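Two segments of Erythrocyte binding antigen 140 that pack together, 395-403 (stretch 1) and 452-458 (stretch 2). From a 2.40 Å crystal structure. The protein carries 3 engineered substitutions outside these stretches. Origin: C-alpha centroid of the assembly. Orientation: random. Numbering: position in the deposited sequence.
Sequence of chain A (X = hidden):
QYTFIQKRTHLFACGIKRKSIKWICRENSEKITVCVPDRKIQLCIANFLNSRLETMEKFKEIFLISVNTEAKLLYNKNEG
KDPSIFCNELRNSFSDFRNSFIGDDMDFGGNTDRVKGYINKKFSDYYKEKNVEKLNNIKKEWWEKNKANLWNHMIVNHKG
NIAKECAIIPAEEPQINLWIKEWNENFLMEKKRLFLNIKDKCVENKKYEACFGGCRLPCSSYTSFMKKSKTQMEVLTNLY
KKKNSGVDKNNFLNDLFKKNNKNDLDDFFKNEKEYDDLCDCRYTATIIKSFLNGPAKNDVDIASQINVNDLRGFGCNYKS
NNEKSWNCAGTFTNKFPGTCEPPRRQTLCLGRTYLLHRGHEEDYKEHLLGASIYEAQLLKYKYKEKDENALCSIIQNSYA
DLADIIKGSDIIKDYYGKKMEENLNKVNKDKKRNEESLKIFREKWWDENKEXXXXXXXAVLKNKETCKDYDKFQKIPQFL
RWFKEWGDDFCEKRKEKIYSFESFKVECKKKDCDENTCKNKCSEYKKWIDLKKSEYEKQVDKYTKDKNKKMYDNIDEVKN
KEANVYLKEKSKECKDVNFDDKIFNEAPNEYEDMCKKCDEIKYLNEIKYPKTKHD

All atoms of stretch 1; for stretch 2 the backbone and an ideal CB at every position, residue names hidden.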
# COMPACT_ATOMS: atom_id res chain seq x y z
N ILE A 395 -22.27 -13.42 7.14
CA ILE A 395 -21.15 -12.63 6.64
C ILE A 395 -20.84 -11.51 7.63
O ILE A 395 -19.68 -11.19 7.88
CB ILE A 395 -21.47 -12.02 5.26
CG1 ILE A 395 -21.52 -13.10 4.19
CG2 ILE A 395 -20.43 -10.96 4.88
CD1 ILE A 395 -20.21 -13.81 3.96
N GLN A 396 -21.89 -10.93 8.20
CA GLN A 396 -21.73 -9.85 9.16
C GLN A 396 -21.08 -10.34 10.45
O GLN A 396 -20.34 -9.60 11.09
CB GLN A 396 -23.07 -9.18 9.46
CG GLN A 396 -23.56 -8.25 8.37
CD GLN A 396 -24.74 -7.41 8.80
OE1 GLN A 396 -25.14 -7.41 9.97
NE2 GLN A 396 -25.32 -6.67 7.86
N ASN A 397 -21.37 -11.58 10.83
CA ASN A 397 -20.75 -12.17 12.01
C ASN A 397 -19.22 -12.14 11.92
O ASN A 397 -18.54 -11.65 12.83
CB ASN A 397 -21.22 -13.61 12.23
CG ASN A 397 -22.65 -13.69 12.76
OD1 ASN A 397 -23.16 -12.74 13.35
ND2 ASN A 397 -23.29 -14.84 12.57
N SER A 398 -18.68 -12.64 10.82
CA SER A 398 -17.23 -12.67 10.64
C SER A 398 -16.67 -11.27 10.40
O SER A 398 -15.57 -10.94 10.85
CB SER A 398 -16.84 -13.61 9.50
OG SER A 398 -17.02 -14.96 9.90
N TYR A 399 -17.43 -10.45 9.70
CA TYR A 399 -17.06 -9.05 9.51
C TYR A 399 -16.85 -8.37 10.86
O TYR A 399 -15.84 -7.69 11.08
CB TYR A 399 -18.16 -8.32 8.74
CG TYR A 399 -17.98 -6.83 8.71
CD1 TYR A 399 -16.91 -6.25 8.03
CD2 TYR A 399 -18.89 -5.98 9.34
CE1 TYR A 399 -16.75 -4.89 8.00
CE2 TYR A 399 -18.73 -4.61 9.31
CZ TYR A 399 -17.65 -4.07 8.63
OH TYR A 399 -17.48 -2.71 8.59
N ALA A 400 -17.80 -8.55 11.77
CA ALA A 400 -17.74 -7.93 13.09
C ALA A 400 -16.59 -8.50 13.92
O ALA A 400 -15.95 -7.78 14.69
CB ALA A 400 -19.05 -8.10 13.81
N ASP A 401 -16.33 -9.79 13.78
CA ASP A 401 -15.22 -10.41 14.50
C ASP A 401 -13.90 -9.82 14.02
O ASP A 401 -12.99 -9.59 14.82
CB ASP A 401 -15.22 -11.93 14.30
CG ASP A 401 -16.22 -12.64 15.19
OD1 ASP A 401 -16.67 -12.05 16.20
OD2 ASP A 401 -16.54 -13.81 14.89
N LEU A 402 -13.80 -9.59 12.72
CA LEU A 402 -12.59 -9.00 12.16
C LEU A 402 -12.38 -7.62 12.76
O LEU A 402 -11.27 -7.27 13.17
CB LEU A 402 -12.69 -8.90 10.64
CG LEU A 402 -12.59 -10.22 9.89
CD1 LEU A 402 -12.99 -10.05 8.44
CD2 LEU A 402 -11.18 -10.78 9.99
N ALA A 403 -13.46 -6.85 12.83
CA ALA A 403 -13.42 -5.53 13.43
C ALA A 403 -12.90 -5.61 14.87
O ALA A 403 -12.07 -4.79 15.28
CB ALA A 403 -14.80 -4.90 13.41
N UNK A 452 -14.41 -0.38 3.01
CA UNK A 452 -13.85 -1.24 1.98
C UNK A 452 -13.91 -2.71 2.38
O UNK A 452 -14.15 -3.59 1.55
CB UNK A 452 -12.40 -0.84 1.69
N UNK A 453 -13.69 -2.99 3.66
CA UNK A 453 -13.74 -4.36 4.14
C UNK A 453 -15.13 -4.93 3.88
O UNK A 453 -15.27 -6.05 3.39
CB UNK A 453 -13.39 -4.43 5.63
N UNK A 454 -16.15 -4.15 4.19
CA UNK A 454 -17.52 -4.60 3.97
C UNK A 454 -17.82 -4.72 2.48
O UNK A 454 -18.56 -5.61 2.06
CB UNK A 454 -18.51 -3.64 4.63
N UNK A 455 -17.26 -3.81 1.68
CA UNK A 455 -17.47 -3.83 0.24
C UNK A 455 -17.05 -5.16 -0.36
O UNK A 455 -17.79 -5.75 -1.15
CB UNK A 455 -16.70 -2.69 -0.43
N UNK A 456 -15.86 -5.64 -0.00
CA UNK A 456 -15.34 -6.86 -0.59
C UNK A 456 -16.06 -8.10 -0.06
O UNK A 456 -16.25 -9.07 -0.79
CB UNK A 456 -13.84 -6.97 -0.32
N UNK A 457 -16.47 -8.06 1.20
CA UNK A 457 -17.16 -9.20 1.80
C UNK A 457 -18.59 -9.30 1.29
O UNK A 457 -19.13 -10.39 1.15
CB UNK A 457 -17.15 -9.09 3.33
N UNK A 458 -19.20 -8.15 1.02
CA UNK A 458 -20.59 -8.10 0.59
C UNK A 458 -20.73 -8.50 -0.88
O UNK A 458 -21.85 -8.66 -1.38
CB UNK A 458 -21.16 -6.70 0.81

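Two helices run roughly antiparallel here, their N-to-C directions at 151° and their axes 10.9 Å apart at closest approach. Stretch 1 offers Ile 395, Tyr 399 and Leu 402 along one side, so the rule to expect is apolar packing.

Position 452 is helical, and its ideal CB has nothing of stretch 1 within 5.5 Å. This contact sets no demand there, and almost any helix-tolerant residue would do. The deposited residue is Asn 452, which takes no part.

At position 453 CA-to-CB points toward stretch 1, and the ideal CB lies just 4.1 Å from Tyr 399 CE1. With the ring so near, a small or medium apolar side chain suits: alanine, valine, perhaps isoleucine. Val 453 is found, chi1 in the t well, with Val 453 CG1 3.7 Å from Tyr 399 CE1. The methyl meets the tyrosine at the ring edge, near its plane.

Position 454 points sideways, yet its ideal CB is 4.0 Å from Tyr 399 CE1. A side chain leaving here can run along the neighbouring helix, past one face of the tyrosine toward Ile 395 and the aliphatic part of Gln 396. Leucine or methionine could use part of that path; a broad aromatic could use more. Trp 454 does so, with the largest area covered by the other stretch of any residue in the contact, 94 Å². It turns the edge of its six-membered ring to the face of Tyr 399, the planes at 63° and the centroids 5.2 Å apart; Trp 454 CE3 lies 3.8 Å from Tyr 399 CG. Further out, Trp 454 CZ3 is 3.8 Å from Ile 395 CG2, and Trp 454 CH2 reaches 3.5 Å from Gln 396 CG. The closest approach of the glutamine is through carbon, but Gln 396 NE2, hydrogen-bonded elsewhere in the structure, also lies about 4.0 Å from Trp 454 CH2.

Positions 455 and 456 both have ideal CB atoms with no stretch 1 atom within 5.5 Å, so a polar or an apolar residue would be equally compatible with this contact. They hold Lys 455, an extended chain, and Val 456; neither touches stretch 1.

Position 457 points toward stretch 1, its ideal CB 4.1 Å from Ile 395 CG2 and 5.5 Å from Tyr 399 CD1. The hollow beyond, lined by Ile 395, Ser 398, Tyr 399 and Leu 402, asks for a long apolar chain; leucine could fill part of it, and methionine can bend deeper. Met 457 is the knob in this hole. Met 457 SD lies 3.9 Å from Tyr 399 CB and 4.0 Å from Leu 402 CD1. Met 457 SD is also 5.2 Å from the centroid of the Tyr 399 ring and 77° off its normal, at the ring edge. With chi3 at 75°, Met 457 CE reaches the helix backbone, 3.7 Å from Ile 395 O.

Position 458 points sideways, with nothing of stretch 1 within 5.5 Å of its ideal CB. This contact sets no requirement there, and many residues would suit. Ser 458, chi1 p, brings Ser 458 OG within 2.8 Å of Trp 454 O, back along its own chain.

Stretch 2 (452-458) NVWKVMS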
# COMPACT_ATOMS: atom_id res chain seq x y z
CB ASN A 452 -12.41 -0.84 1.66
CG ASN A 452 -12.33 0.33 0.71
OD1 ASN A 452 -13.19 0.51 -0.15
ND2 ASN A 452 -11.28 1.14 0.86
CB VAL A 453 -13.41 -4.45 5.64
CG1 VAL A 453 -13.68 -5.86 6.16
CG2 VAL A 453 -11.96 -4.06 5.89
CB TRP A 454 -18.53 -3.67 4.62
CG TRP A 454 -19.92 -4.10 4.31
CD1 TRP A 454 -20.82 -3.46 3.51
CD2 TRP A 454 -20.57 -5.29 4.76
NE1 TRP A 454 -21.99 -4.17 3.44
CE2 TRP A 454 -21.86 -5.30 4.21
CE3 TRP A 454 -20.18 -6.35 5.59
CZ2 TRP A 454 -22.76 -6.33 4.45
CZ3 TRP A 454 -21.08 -7.36 5.83
CH2 TRP A 454 -22.36 -7.35 5.26
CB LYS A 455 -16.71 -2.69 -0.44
CG LYS A 455 -17.45 -1.37 -0.47
CD LYS A 455 -16.64 -0.28 -1.16
CE LYS A 455 -17.44 1.01 -1.28
NZ LYS A 455 -16.66 2.10 -1.90
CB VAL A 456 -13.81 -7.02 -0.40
CG1 VAL A 456 -13.07 -5.84 -1.01
CG2 VAL A 456 -13.45 -7.16 1.07
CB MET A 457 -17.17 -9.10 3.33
CG MET A 457 -15.80 -9.24 3.97
SD MET A 457 -15.90 -9.34 5.77
CE MET A 457 -16.49 -11.02 5.99
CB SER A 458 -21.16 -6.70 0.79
OG SER A 458 -20.46 -5.73 0.02
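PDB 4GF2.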